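Local coordinates for 3-oxoacyl-[acyl-carrier protein] synthase (Thermus thermophilus, PDB 1UB7) that probably catalyses the first condensation of fatty acid synthesis, joining an acetyl group from acetyl-CoA to two carbons of malonyl-ACP, at residues 169-174 against 295-300; 62-67 against 289-294; 241-246 against 260-265; 175-180 against 223-228; 118-123 against 162-167. All blocks are in the same frame, centred on the assembly; numbering follows the deposited sequence.

Contact 1: 169-174 against 295-300; sequences EGYGFR and IREGDH
Tyr-171 reaches across to the turn at Glu-297 and Gly-298, and Arg-174 to the imidazole of His-300; these two side chains carry a surface contact made without polar bonds between the segments. The tyrosine touches with one corner of its ring: CE2 lies 3.6 Å from Glu-297 CG, while the backbone N of Gly-298 stands at the ring edge, near its plane, 3.7 Å from that same Tyr-171 CE2. The side chains of Tyr-171 and Glu-297 cross at about a right angle. With CG anti to its carbonyl carbon (chi1 -54°), Tyr-171 swings its ring out toward the turn. At the other pair, Arg-174 NH1 comes within 3.6 Å of His-300 CE1, which sits at the guanidinium edge; the two planes are inclined by 61°, so they do not stack, and the touch is a packing contact.

Behind this first shell, the type II turn from Arg-296 to Asp-299 sets the position of Gly-298. It is closed by Asp-299 N to Arg-296 O at 2.9 Å. Gly-298 has a phi of 103°, a conformation in which a CB would collide with the preceding carbonyl oxygen. The carboxylate of Glu-297 is held by Gly-321 N and by a salt bridge to Arg-168, and His-300 ND1 bonds to Thr-318 OG1.

In the mixed sheet of the C-terminal thiolase-like half, strand 311-318 lies between strands 172-180 and 300-307; the contact reaches past it, from the start of 172-180 to the loop that leads from helix 281-292 into 300-307.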
# COMPACT_ATOMS: atom_id res chain seq x y z
N GLU A 169 29.68 5.41 -1.22
CA GLU A 169 29.74 6.42 -2.27
C GLU A 169 29.95 5.72 -3.61
O GLU A 169 30.87 4.91 -3.75
CB GLU A 169 30.89 7.38 -1.98
CG GLU A 169 31.07 8.49 -3.00
CD GLU A 169 29.90 9.45 -3.02
OE1 GLU A 169 29.67 10.12 -1.99
OE2 GLU A 169 29.21 9.54 -4.05
N GLY A 170 29.10 6.02 -4.59
CA GLY A 170 29.24 5.40 -5.90
C GLY A 170 28.28 4.25 -6.18
O GLY A 170 28.04 3.90 -7.34
N TYR A 171 27.71 3.66 -5.12
CA TYR A 171 26.78 2.55 -5.30
C TYR A 171 25.35 2.92 -4.93
O TYR A 171 25.10 3.96 -4.31
CB TYR A 171 27.19 1.35 -4.44
CG TYR A 171 28.61 0.90 -4.65
CD1 TYR A 171 29.67 1.59 -4.05
CD2 TYR A 171 28.90 -0.18 -5.48
CE1 TYR A 171 30.99 1.20 -4.28
CE2 TYR A 171 30.22 -0.57 -5.71
CZ TYR A 171 31.26 0.13 -5.11
OH TYR A 171 32.56 -0.26 -5.34
N GLY A 172 24.41 2.05 -5.32
CA GLY A 172 23.02 2.28 -4.99
C GLY A 172 22.12 2.68 -6.13
O GLY A 172 22.48 2.56 -7.31
N PHE A 173 20.94 3.16 -5.77
CA PHE A 173 19.96 3.57 -6.76
C PHE A 173 20.37 4.85 -7.50
O PHE A 173 20.78 5.85 -6.88
CB PHE A 173 18.61 3.74 -6.07
CG PHE A 173 17.96 2.43 -5.73
CD1 PHE A 173 17.48 1.59 -6.74
CD2 PHE A 173 17.82 2.02 -4.40
CE1 PHE A 173 16.89 0.37 -6.44
CE2 PHE A 173 17.24 0.80 -4.09
CZ PHE A 173 16.77 -0.03 -5.11
N ARG A 174 20.26 4.82 -8.82
CA ARG A 174 20.63 5.98 -9.62
C ARG A 174 19.43 6.65 -10.25
O ARG A 174 19.46 7.83 -10.57
CB ARG A 174 21.63 5.56 -10.71
CG ARG A 174 22.89 4.93 -10.15
CD ARG A 174 23.96 4.78 -11.20
NE ARG A 174 24.37 6.08 -11.72
CZ ARG A 174 25.37 6.26 -12.57
NH1 ARG A 174 26.07 5.22 -13.00
NH2 ARG A 174 25.67 7.48 -13.00
N ILE A 295 25.63 -10.78 -11.55
CA ILE A 295 25.45 -9.50 -10.92
C ILE A 295 26.53 -9.51 -9.86
O ILE A 295 26.68 -10.49 -9.15
CB ILE A 295 24.06 -9.35 -10.23
CG1 ILE A 295 23.01 -8.96 -11.27
CG2 ILE A 295 24.11 -8.29 -9.14
CD1 ILE A 295 21.61 -8.79 -10.68
N ARG A 296 27.30 -8.43 -9.79
CA ARG A 296 28.37 -8.32 -8.81
C ARG A 296 28.51 -6.89 -8.34
O ARG A 296 28.11 -5.95 -9.04
CB ARG A 296 29.71 -8.77 -9.40
CG ARG A 296 29.67 -10.12 -10.08
CD ARG A 296 31.04 -10.45 -10.65
NE ARG A 296 31.00 -11.64 -11.51
CZ ARG A 296 32.08 -12.18 -12.07
NH1 ARG A 296 33.27 -11.65 -11.87
NH2 ARG A 296 31.95 -13.27 -12.82
N GLU A 297 29.10 -6.72 -7.17
CA GLU A 297 29.30 -5.39 -6.64
C GLU A 297 29.91 -4.54 -7.73
O GLU A 297 30.89 -4.94 -8.36
CB GLU A 297 30.22 -5.44 -5.43
CG GLU A 297 30.55 -4.08 -4.88
CD GLU A 297 30.87 -4.12 -3.41
OE1 GLU A 297 29.97 -4.49 -2.61
OE2 GLU A 297 32.01 -3.80 -3.04
N GLY A 298 29.31 -3.38 -7.97
CA GLY A 298 29.82 -2.49 -8.99
C GLY A 298 29.08 -2.47 -10.31
O GLY A 298 29.22 -1.51 -11.07
N ASP A 299 28.28 -3.51 -10.60
CA ASP A 299 27.53 -3.58 -11.85
C ASP A 299 26.32 -2.65 -11.87
O ASP A 299 25.76 -2.29 -10.82
CB ASP A 299 27.00 -4.99 -12.11
CG ASP A 299 28.10 -6.03 -12.31
OD1 ASP A 299 29.19 -5.67 -12.83
OD2 ASP A 299 27.84 -7.21 -11.96
N HIS A 300 25.91 -2.26 -13.07
CA HIS A 300 24.74 -1.41 -13.22
C HIS A 300 23.62 -2.33 -13.65
O HIS A 300 23.68 -2.93 -14.72
CB HIS A 300 24.97 -0.34 -14.28
CG HIS A 300 26.11 0.57 -13.95
ND1 HIS A 300 26.25 1.17 -12.72
CD2 HIS A 300 27.17 0.98 -14.69
CE1 HIS A 300 27.36 1.90 -12.71
NE2 HIS A 300 27.93 1.80 -13.89

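Contact 2: 62-67 against 289-294; sequences LRRHPG and AVDAGR
Arg-64 and Asp-291 approach from opposite directions and meet end-on, the guanidinium offering NH1 and NH2 to the two carboxylate oxygens in a bidentate salt bridge. The fork is not flat, for the planes of the two groups are turned 43° apart. One arm is nearly straight: Arg-64 NH1 donates to Asp-291 OD2 over 3.0 Å at 167°, close to the guanidinium plane and on the syn lone pair of that oxygen. The other is more bent, with Arg-64 NH2 to Asp-291 OD1 also at 3.0 Å but at 146°, and here OD1 is met from above the carboxylate plane.

The bridge spans the ends of two helices, 50-64 and 281-292, that belong to different halves of the thiolase-like fold. The second helix ends in a Schellman motif: Gly-293 N bonds to Val-290 O at 3.0 Å, and the positive phi of Gly-293 turns the chain so that Arg-294 N makes a weak bond back to Ala-289 O.

A bend at chi3 in the arginine chain turns the guanidinium toward the aspartate, and its NE makes a weak hydrogen bond to Leu-7 O. Beside the charged pair, Val-290 CG1 lies at the guanidinium edge, 4.1 Å from Arg-64 NH2.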
# COMPACT_ATOMS: atom_id res chain seq x y z
N LEU A 62 17.98 -13.85 5.52
CA LEU A 62 18.74 -14.01 6.74
C LEU A 62 19.78 -15.14 6.66
O LEU A 62 20.85 -15.03 7.27
CB LEU A 62 17.79 -14.21 7.91
CG LEU A 62 17.14 -12.88 8.31
CD1 LEU A 62 16.30 -13.09 9.55
CD2 LEU A 62 18.22 -11.82 8.58
N ARG A 63 19.50 -16.21 5.93
CA ARG A 63 20.50 -17.29 5.80
C ARG A 63 21.69 -16.75 5.03
O ARG A 63 22.84 -16.97 5.41
CB ARG A 63 19.93 -18.51 5.08
CG ARG A 63 19.17 -19.49 5.98
CD ARG A 63 19.95 -20.80 6.19
NE ARG A 63 21.35 -20.59 6.57
CZ ARG A 63 22.25 -21.56 6.71
NH1 ARG A 63 21.92 -22.84 6.53
NH2 ARG A 63 23.51 -21.26 7.02
N ARG A 64 21.42 -16.01 3.95
CA ARG A 64 22.48 -15.45 3.11
C ARG A 64 23.16 -14.22 3.72
O ARG A 64 24.34 -13.94 3.45
CB ARG A 64 21.90 -15.03 1.74
CG ARG A 64 21.01 -16.08 1.06
CD ARG A 64 19.99 -15.39 0.16
NE ARG A 64 20.61 -14.68 -0.95
CZ ARG A 64 21.09 -15.29 -2.04
NH1 ARG A 64 21.02 -16.61 -2.17
NH2 ARG A 64 21.64 -14.56 -3.01
N HIS A 65 22.41 -13.47 4.52
CA HIS A 65 22.94 -12.25 5.12
C HIS A 65 22.59 -12.14 6.59
O HIS A 65 21.69 -11.39 6.96
CB HIS A 65 22.39 -11.03 4.39
CG HIS A 65 22.56 -11.09 2.90
ND1 HIS A 65 23.66 -10.57 2.26
CD2 HIS A 65 21.74 -11.56 1.93
CE1 HIS A 65 23.52 -10.72 0.95
NE2 HIS A 65 22.36 -11.31 0.73
N PRO A 66 23.31 -12.87 7.45
CA PRO A 66 23.10 -12.88 8.91
C PRO A 66 23.11 -11.48 9.52
O PRO A 66 23.98 -10.65 9.19
CB PRO A 66 24.26 -13.72 9.43
CG PRO A 66 24.58 -14.62 8.26
CD PRO A 66 24.46 -13.71 7.08
N GLY A 67 22.15 -11.22 10.40
CA GLY A 67 22.05 -9.93 11.08
C GLY A 67 21.60 -8.77 10.22
O GLY A 67 21.69 -7.61 10.63
N ALA A 289 20.79 -14.34 -10.40
CA ALA A 289 21.87 -13.61 -11.05
C ALA A 289 23.01 -13.34 -10.08
O ALA A 289 24.19 -13.42 -10.46
CB ALA A 289 21.34 -12.30 -11.61
N VAL A 290 22.68 -13.00 -8.84
CA VAL A 290 23.73 -12.74 -7.87
C VAL A 290 24.52 -14.02 -7.66
O VAL A 290 25.75 -14.01 -7.74
CB VAL A 290 23.14 -12.26 -6.53
CG1 VAL A 290 24.17 -12.37 -5.42
CG2 VAL A 290 22.67 -10.82 -6.67
N ASP A 291 23.80 -15.11 -7.43
CA ASP A 291 24.42 -16.41 -7.18
C ASP A 291 25.20 -16.99 -8.36
O ASP A 291 26.11 -17.79 -8.14
CB ASP A 291 23.37 -17.43 -6.71
CG ASP A 291 22.85 -17.12 -5.31
OD1 ASP A 291 23.47 -16.29 -4.61
OD2 ASP A 291 21.82 -17.71 -4.89
N ALA A 292 24.86 -16.60 -9.58
CA ALA A 292 25.56 -17.09 -10.76
C ALA A 292 26.75 -16.18 -11.02
O ALA A 292 27.64 -16.52 -11.80
CB ALA A 292 24.64 -17.10 -11.96
N GLY A 293 26.75 -15.04 -10.35
CA GLY A 293 27.83 -14.08 -10.50
C GLY A 293 27.62 -13.14 -11.67
O GLY A 293 28.54 -12.41 -12.05
N ARG A 294 26.42 -13.16 -12.24
CA ARG A 294 26.09 -12.29 -13.37
C ARG A 294 25.87 -10.88 -12.85
O ARG A 294 25.90 -9.91 -13.61
CB ARG A 294 24.83 -12.77 -14.05
CG ARG A 294 24.82 -14.26 -14.31
CD ARG A 294 23.51 -14.61 -14.96
NE ARG A 294 23.36 -13.86 -16.21
CZ ARG A 294 22.25 -13.81 -16.92
NH1 ARG A 294 21.17 -14.46 -16.51
NH2 ARG A 294 22.22 -13.12 -18.05

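Contact 3: 241-246 against 260-265; sequences RLFVPH and LGLPWE
Strand 242-245 and the loop 260-265 run past each other without backbone pairing, their closest CA atoms being those of Leu-242 and Glu-265, 7.8 Å apart. In the C-terminal sheet of the thiolase-like fold, strand 242-245 lies beside 300-307; the loop that follows helix 250-258 folds back over it, and the chain after the loop pairs with Phe-243 through Arg-266 and Ala-268. The strand leads directly to His-246, predicted to be catalytic, whose NE2 is hydrogen-bonded to Asn-276, also a predicted active-site residue.

Phe-243 carries the packing. The methyl CD1 of Leu-262 sits almost exactly over the centre of its ring, 3.4 Å from the ring centroid and 5° off the normal, a CH-pi contact that meets all six ring carbons at similar distances. The two side chains cross at about a right angle. CG of Leu-262 lies anti to its carbonyl carbon (chi1 -73°), which aims the branched end at the ring, and its second methyl, CD2, reaches Phe-243 CE1 at 3.7 Å. Leu-260 closes in obliquely, its CD1 being 4.1 Å from Phe-243 CE2. From helix 211-233, Thr-226 and Ile-230 also touch the phenyl group, so loop, helix and strand share one apolar side chain. Replacing Phe-243 by an alanine would probably leave the Leu-262 methyl without the ring face it rests on and open a gap between the strand and the loop.

The neighbouring residue makes a lighter contact: Leu-242 CD1 approaches Glu-265 O at 3.9 Å.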
# COMPACT_ATOMS: atom_id res chain seq x y z
N ARG A 241 25.05 -3.93 -17.09
CA ARG A 241 25.56 -5.31 -16.98
C ARG A 241 24.45 -6.36 -17.17
O ARG A 241 24.65 -7.38 -17.82
CB ARG A 241 26.24 -5.50 -15.62
CG ARG A 241 26.61 -6.94 -15.25
CD ARG A 241 27.56 -7.58 -16.24
NE ARG A 241 28.76 -6.77 -16.45
CZ ARG A 241 29.80 -7.15 -17.20
NH1 ARG A 241 29.78 -8.33 -17.82
NH2 ARG A 241 30.84 -6.34 -17.34
N LEU A 242 23.28 -6.11 -16.59
CA LEU A 242 22.18 -7.06 -16.73
C LEU A 242 20.83 -6.37 -16.59
O LEU A 242 20.63 -5.54 -15.70
CB LEU A 242 22.31 -8.18 -15.70
CG LEU A 242 21.25 -9.29 -15.66
CD1 LEU A 242 21.42 -10.21 -16.86
CD2 LEU A 242 21.40 -10.09 -14.38
N PHE A 243 19.91 -6.72 -17.49
CA PHE A 243 18.56 -6.18 -17.48
C PHE A 243 17.71 -7.23 -16.83
O PHE A 243 17.76 -8.39 -17.22
CB PHE A 243 18.05 -5.94 -18.91
CG PHE A 243 18.69 -4.77 -19.60
CD1 PHE A 243 20.06 -4.78 -19.88
CD2 PHE A 243 17.94 -3.66 -19.97
CE1 PHE A 243 20.67 -3.69 -20.52
CE2 PHE A 243 18.54 -2.57 -20.60
CZ PHE A 243 19.90 -2.58 -20.88
N VAL A 244 16.92 -6.82 -15.84
CA VAL A 244 16.06 -7.74 -15.12
C VAL A 244 14.65 -7.24 -15.24
O VAL A 244 14.24 -6.26 -14.59
CB VAL A 244 16.46 -7.83 -13.64
CG1 VAL A 244 15.82 -9.06 -13.00
CG2 VAL A 244 17.98 -7.89 -13.51
N PRO A 245 13.87 -7.87 -16.12
CA PRO A 245 12.48 -7.49 -16.36
C PRO A 245 11.50 -8.34 -15.58
O PRO A 245 11.84 -9.40 -15.07
CB PRO A 245 12.33 -7.72 -17.85
CG PRO A 245 13.10 -9.02 -18.01
CD PRO A 245 14.37 -8.73 -17.22
N HIS A 246 10.26 -7.86 -15.51
CA HIS A 246 9.20 -8.60 -14.87
C HIS A 246 9.15 -9.90 -15.67
O HIS A 246 9.24 -9.88 -16.89
CB HIS A 246 7.88 -7.84 -15.02
CG HIS A 246 6.69 -8.59 -14.51
ND1 HIS A 246 5.41 -8.33 -14.94
CD2 HIS A 246 6.59 -9.58 -13.59
CE1 HIS A 246 4.56 -9.13 -14.31
NE2 HIS A 246 5.25 -9.90 -13.48
N LEU A 260 15.93 -3.28 -27.92
CA LEU A 260 17.00 -2.57 -27.21
C LEU A 260 18.40 -2.98 -27.66
O LEU A 260 19.40 -2.50 -27.10
CB LEU A 260 16.86 -2.79 -25.71
CG LEU A 260 15.71 -2.05 -25.03
CD1 LEU A 260 15.65 -2.42 -23.56
CD2 LEU A 260 15.90 -0.55 -25.19
N GLY A 261 18.48 -3.86 -28.66
CA GLY A 261 19.77 -4.31 -29.15
C GLY A 261 20.53 -5.03 -28.06
O GLY A 261 21.66 -4.65 -27.71
N LEU A 262 19.92 -6.08 -27.52
CA LEU A 262 20.51 -6.84 -26.43
C LEU A 262 20.60 -8.35 -26.63
O LEU A 262 19.70 -8.98 -27.20
CB LEU A 262 19.75 -6.57 -25.13
CG LEU A 262 19.93 -5.22 -24.43
CD1 LEU A 262 18.95 -5.14 -23.27
CD2 LEU A 262 21.37 -5.07 -23.93
N PRO A 263 21.71 -8.94 -26.15
CA PRO A 263 21.98 -10.38 -26.22
C PRO A 263 21.37 -11.03 -24.97
O PRO A 263 21.39 -10.42 -23.89
CB PRO A 263 23.51 -10.44 -26.23
CG PRO A 263 23.89 -9.27 -25.38
CD PRO A 263 22.94 -8.19 -25.84
N TRP A 264 20.82 -12.23 -25.11
CA TRP A 264 20.19 -12.91 -23.98
C TRP A 264 21.04 -13.01 -22.72
O TRP A 264 20.52 -13.25 -21.63
CB TRP A 264 19.72 -14.30 -24.39
CG TRP A 264 18.43 -14.29 -25.12
CD1 TRP A 264 18.24 -14.50 -26.45
CD2 TRP A 264 17.13 -14.06 -24.56
NE1 TRP A 264 16.90 -14.41 -26.76
CE2 TRP A 264 16.20 -14.14 -25.62
CE3 TRP A 264 16.67 -13.78 -23.27
CZ2 TRP A 264 14.83 -13.97 -25.42
CZ3 TRP A 264 15.30 -13.61 -23.07
CH2 TRP A 264 14.40 -13.70 -24.15
N GLU A 265 22.35 -12.84 -22.88
CA GLU A 265 23.30 -12.91 -21.77
C GLU A 265 23.18 -11.72 -20.81
O GLU A 265 23.58 -11.80 -19.65
CB GLU A 265 24.71 -12.95 -22.34
CG GLU A 265 24.96 -11.81 -23.31
CD GLU A 265 26.35 -11.81 -23.90
OE1 GLU A 265 27.32 -11.70 -23.12
OE2 GLU A 265 26.46 -11.92 -25.13

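Contact 4: 175-180 against 223-228; sequences SFVLGA and NTATLE
Apolar packing comes first, between Val-177 and the helix turn of Ala-225 and Glu-228. The valine directs its CB toward the helix, where CG1 lies 4.3 Å from Ala-225 CB. The backbones come close, CA to CA 6.2 Å for Val-177 and Ala-225, and the small alanine side chain leaves room for this approach. A methyl-to-backbone contact accompanies it, Val-177 CG2 standing 4.1 Å from Ala-225 O.

This is a helix laid on a sheet: helix 211-233 packs on strand 172-180 of the C-terminal sheet in the thiolase-like fold, with Ala-229 and Lys-232 of the same helix also touching Val-177.

A further kind of contact joins a charged group to a hydrocarbon one. Glu-228 is extended, with CG anti to its backbone N (chi1 -159°), and brings its carboxylate obliquely over the valine methyls; OE1 and OE2 both stand 3.7 Å from Val-177 CG1, while the aliphatic CB lies 4.0 Å from Val-177 CG2. With an alanine in place of Glu-228 the chain beyond CB is gone, and Val-177 CG1 would probably lose the cover of the carboxylate end, leaving a gap beside the strand.

Polar bonds to other parts flank the pair: Ser-175 OG bonds to Ala-229 O, and the backbone O of Phe-176 to Lys-232 NZ.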
# COMPACT_ATOMS: atom_id res chain seq x y z
N SER A 175 18.35 5.89 -10.42
CA SER A 175 17.14 6.45 -11.00
C SER A 175 15.93 5.56 -10.79
O SER A 175 16.05 4.37 -10.48
CB SER A 175 17.33 6.67 -12.50
OG SER A 175 17.49 5.42 -13.17
N PHE A 176 14.76 6.16 -10.98
CA PHE A 176 13.48 5.47 -10.86
C PHE A 176 12.55 6.13 -11.87
O PHE A 176 12.54 7.35 -12.02
CB PHE A 176 12.85 5.67 -9.46
CG PHE A 176 13.50 4.89 -8.35
CD1 PHE A 176 13.25 3.53 -8.19
CD2 PHE A 176 14.36 5.53 -7.44
CE1 PHE A 176 13.84 2.81 -7.13
CE2 PHE A 176 14.96 4.83 -6.38
CZ PHE A 176 14.70 3.46 -6.22
N VAL A 177 11.79 5.30 -12.57
CA VAL A 177 10.80 5.78 -13.51
C VAL A 177 9.58 5.00 -13.06
O VAL A 177 9.59 3.77 -13.10
CB VAL A 177 11.17 5.45 -14.97
CG1 VAL A 177 9.98 5.74 -15.90
CG2 VAL A 177 12.37 6.29 -15.40
N LEU A 178 8.55 5.71 -12.62
CA LEU A 178 7.33 5.08 -12.14
C LEU A 178 6.12 5.73 -12.78
O LEU A 178 6.09 6.94 -13.00
CB LEU A 178 7.21 5.25 -10.61
CG LEU A 178 8.37 4.90 -9.67
CD1 LEU A 178 7.96 5.32 -8.28
CD2 LEU A 178 8.70 3.40 -9.69
N GLY A 179 5.09 4.93 -13.07
CA GLY A 179 3.91 5.50 -13.68
C GLY A 179 2.66 4.64 -13.60
O GLY A 179 2.72 3.45 -13.28
N ALA A 180 1.52 5.26 -13.89
CA ALA A 180 0.25 4.57 -13.86
C ALA A 180 -0.71 5.16 -14.89
O ALA A 180 -0.54 6.28 -15.38
CB ALA A 180 -0.37 4.67 -12.45
N ASN A 223 10.08 -0.81 -22.81
CA ASN A 223 11.13 -0.17 -23.58
C ASN A 223 11.38 1.30 -23.25
O ASN A 223 12.53 1.70 -23.00
CB ASN A 223 10.83 -0.34 -25.07
CG ASN A 223 12.09 -0.28 -25.90
OD1 ASN A 223 12.58 0.80 -26.24
ND2 ASN A 223 12.63 -1.45 -26.22
N THR A 224 10.32 2.11 -23.24
CA THR A 224 10.44 3.55 -22.94
C THR A 224 11.04 3.75 -21.55
O THR A 224 12.05 4.44 -21.38
CB THR A 224 9.06 4.26 -22.96
OG1 THR A 224 8.46 4.11 -24.25
CG2 THR A 224 9.20 5.75 -22.63
N ALA A 225 10.40 3.13 -20.57
CA ALA A 225 10.82 3.21 -19.17
C ALA A 225 12.29 2.88 -19.02
O ALA A 225 13.05 3.64 -18.42
CB ALA A 225 9.99 2.24 -18.33
N THR A 226 12.68 1.74 -19.59
CA THR A 226 14.06 1.29 -19.52
C THR A 226 15.03 2.35 -20.00
O THR A 226 15.99 2.68 -19.29
CB THR A 226 14.27 0.03 -20.37
OG1 THR A 226 13.31 -0.97 -20.00
CG2 THR A 226 15.67 -0.52 -20.16
N LEU A 227 14.78 2.89 -21.19
CA LEU A 227 15.67 3.92 -21.72
C LEU A 227 15.63 5.18 -20.87
O LEU A 227 16.67 5.80 -20.60
CB LEU A 227 15.31 4.23 -23.17
CG LEU A 227 15.72 3.11 -24.12
CD1 LEU A 227 15.16 3.33 -25.53
CD2 LEU A 227 17.24 3.02 -24.14
N GLU A 228 14.42 5.55 -20.45
CA GLU A 228 14.21 6.74 -19.63
C GLU A 228 15.02 6.59 -18.34
O GLU A 228 15.73 7.51 -17.92
CB GLU A 228 12.73 6.87 -19.30
CG GLU A 228 12.29 8.25 -18.90
CD GLU A 228 10.82 8.28 -18.51
OE1 GLU A 228 10.03 7.54 -19.14
OE2 GLU A 228 10.46 9.05 -17.59

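Contact 5: 118-123 against 162-167; sequences AQAHAL and AVVGKV
Ala-120 presses its single methyl against the branched side chain of Val-164, where helix 112-125 lies over strand 158-165. This is alpha-on-beta packing in the N-terminal half of the thiolase-like fold; the strand lies between 3-10 and 131-138 in the mixed five-stranded sheet. Both side chains leave their backbones toward the partner segment, and the CA atoms of Ala-120 and Val-164 come to 6.4 Å.

The methyl meets the valine at its branch point. Ala-120 CB is 3.9 Å from Val-164 CB and 3.9 Å from Val-164 CG2, with CG1 a little farther off at 4.1 Å, so it touches the two methyls and the carbon that bears them. The valine torsion (chi1 175°), which sets CG1 anti to the backbone N and CG2 anti to the carbonyl carbon, decides how the two methyls are disposed about the alanine. Leu-117, one turn earlier on the helix, and Ser-2 also touch Val-164, while Ala-120 meets Val-132 of the adjacent strand as well.

His-121 has its CB directed away from the strand. Its ring meets that of Phe-176 with planes at about 45°, and its ND1 is hydrogen-bonded to Ser-2 OG. The helix faces the second subunit with other residues: Gln-119 OE1 bonds to Tyr-104 OH of that subunit, and Ala-122 packs on its Ala-126. Thus one helix serves both the sheet beneath it and the dimer interface. On the sheet side, Val-164 CG1 also approaches the helix backbone, lying 4.2 Å from His-121 N.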
# COMPACT_ATOMS: atom_id res chain seq x y z
N ALA A 118 11.43 2.19 -4.55
CA ALA A 118 11.47 3.64 -4.68
C ALA A 118 11.01 4.25 -3.36
O ALA A 118 11.64 5.17 -2.83
CB ALA A 118 10.58 4.09 -5.82
N GLN A 119 9.91 3.73 -2.83
CA GLN A 119 9.40 4.24 -1.55
C GLN A 119 10.41 4.03 -0.42
O GLN A 119 10.57 4.89 0.46
CB GLN A 119 8.08 3.57 -1.19
CG GLN A 119 6.85 4.40 -1.53
CD GLN A 119 6.73 5.68 -0.68
OE1 GLN A 119 5.92 6.55 -1.00
NE2 GLN A 119 7.52 5.80 0.40
N ALA A 120 11.09 2.89 -0.45
CA ALA A 120 12.09 2.57 0.56
C ALA A 120 13.23 3.57 0.45
O ALA A 120 13.70 4.11 1.46
CB ALA A 120 12.60 1.19 0.37
N HIS A 121 13.64 3.81 -0.79
CA HIS A 121 14.70 4.77 -1.08
C HIS A 121 14.36 6.14 -0.46
O HIS A 121 15.16 6.73 0.27
CB HIS A 121 14.86 4.91 -2.59
CG HIS A 121 15.75 6.04 -3.01
ND1 HIS A 121 17.13 6.00 -2.89
CD2 HIS A 121 15.46 7.26 -3.54
CE1 HIS A 121 17.64 7.14 -3.32
NE2 HIS A 121 16.65 7.92 -3.72
N ALA A 122 13.15 6.63 -0.75
CA ALA A 122 12.69 7.93 -0.24
C ALA A 122 12.73 7.96 1.28
O ALA A 122 13.21 8.93 1.87
CB ALA A 122 11.30 8.20 -0.73
N LEU A 123 12.22 6.91 1.91
CA LEU A 123 12.23 6.80 3.36
C LEU A 123 13.65 6.90 3.93
O LEU A 123 13.89 7.64 4.89
CB LEU A 123 11.62 5.47 3.80
CG LEU A 123 10.14 5.22 3.54
CD1 LEU A 123 9.74 3.84 4.13
CD2 LEU A 123 9.30 6.34 4.17
N ALA A 162 14.34 -7.62 0.04
CA ALA A 162 15.61 -6.95 0.03
C ALA A 162 15.61 -5.92 1.14
O ALA A 162 14.56 -5.44 1.55
CB ALA A 162 15.83 -6.28 -1.32
N VAL A 163 16.78 -5.59 1.63
CA VAL A 163 16.85 -4.57 2.65
C VAL A 163 17.43 -3.37 1.95
O VAL A 163 18.47 -3.48 1.30
CB VAL A 163 17.78 -4.98 3.81
CG1 VAL A 163 18.07 -3.77 4.69
CG2 VAL A 163 17.13 -6.07 4.62
N VAL A 164 16.75 -2.23 2.04
CA VAL A 164 17.28 -1.03 1.41
C VAL A 164 17.89 -0.14 2.49
O VAL A 164 17.30 0.07 3.55
CB VAL A 164 16.16 -0.27 0.65
CG1 VAL A 164 16.69 1.03 0.10
CG2 VAL A 164 15.63 -1.13 -0.50
N GLY A 165 19.10 0.36 2.23
CA GLY A 165 19.78 1.21 3.19
C GLY A 165 20.91 2.03 2.57
O GLY A 165 21.15 1.94 1.37
N LYS A 166 21.59 2.83 3.39
CA LYS A 166 22.70 3.64 2.88
C LYS A 166 23.82 2.74 2.39
O LYS A 166 24.19 1.78 3.07
CB LYS A 166 23.25 4.56 3.96
CG LYS A 166 22.30 5.66 4.44
CD LYS A 166 22.17 6.83 3.45
CE LYS A 166 21.39 7.98 4.08
NZ LYS A 166 21.40 9.23 3.26
N VAL A 167 24.35 3.02 1.20
CA VAL A 167 25.46 2.24 0.65
C VAL A 167 26.64 3.18 0.36
O VAL A 167 26.49 4.41 0.30
CB VAL A 167 25.09 1.49 -0.65
CG1 VAL A 167 24.16 0.34 -0.32
CG2 VAL A 167 24.45 2.43 -1.65

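How the contacts relate
Contacts 3, 4 and 5 are buried, whereas contacts 1 and 2 lie at the surface. Contacts 3 and 5 rest on apolar groups, and contact 4 adds a carboxylate against valine methyls; among the five, a salt bridge joins the two segments in contact 2 alone. Strand 172-180 serves contacts 1 and 4 in succession, and Phe-176 carries it on to contact 5 by packing on Ala-118. Contacts 1, 3 and 4 all reach the C-terminal sheet, and contact 5 the N-terminal one. Contact 3 meets contact 4 through Leu-260 and Thr-226, and contact 2 through Arg-294. Contacts 4 and 5 also touch the second subunit, placing the helix-on-sheet packing beside the dimer interface.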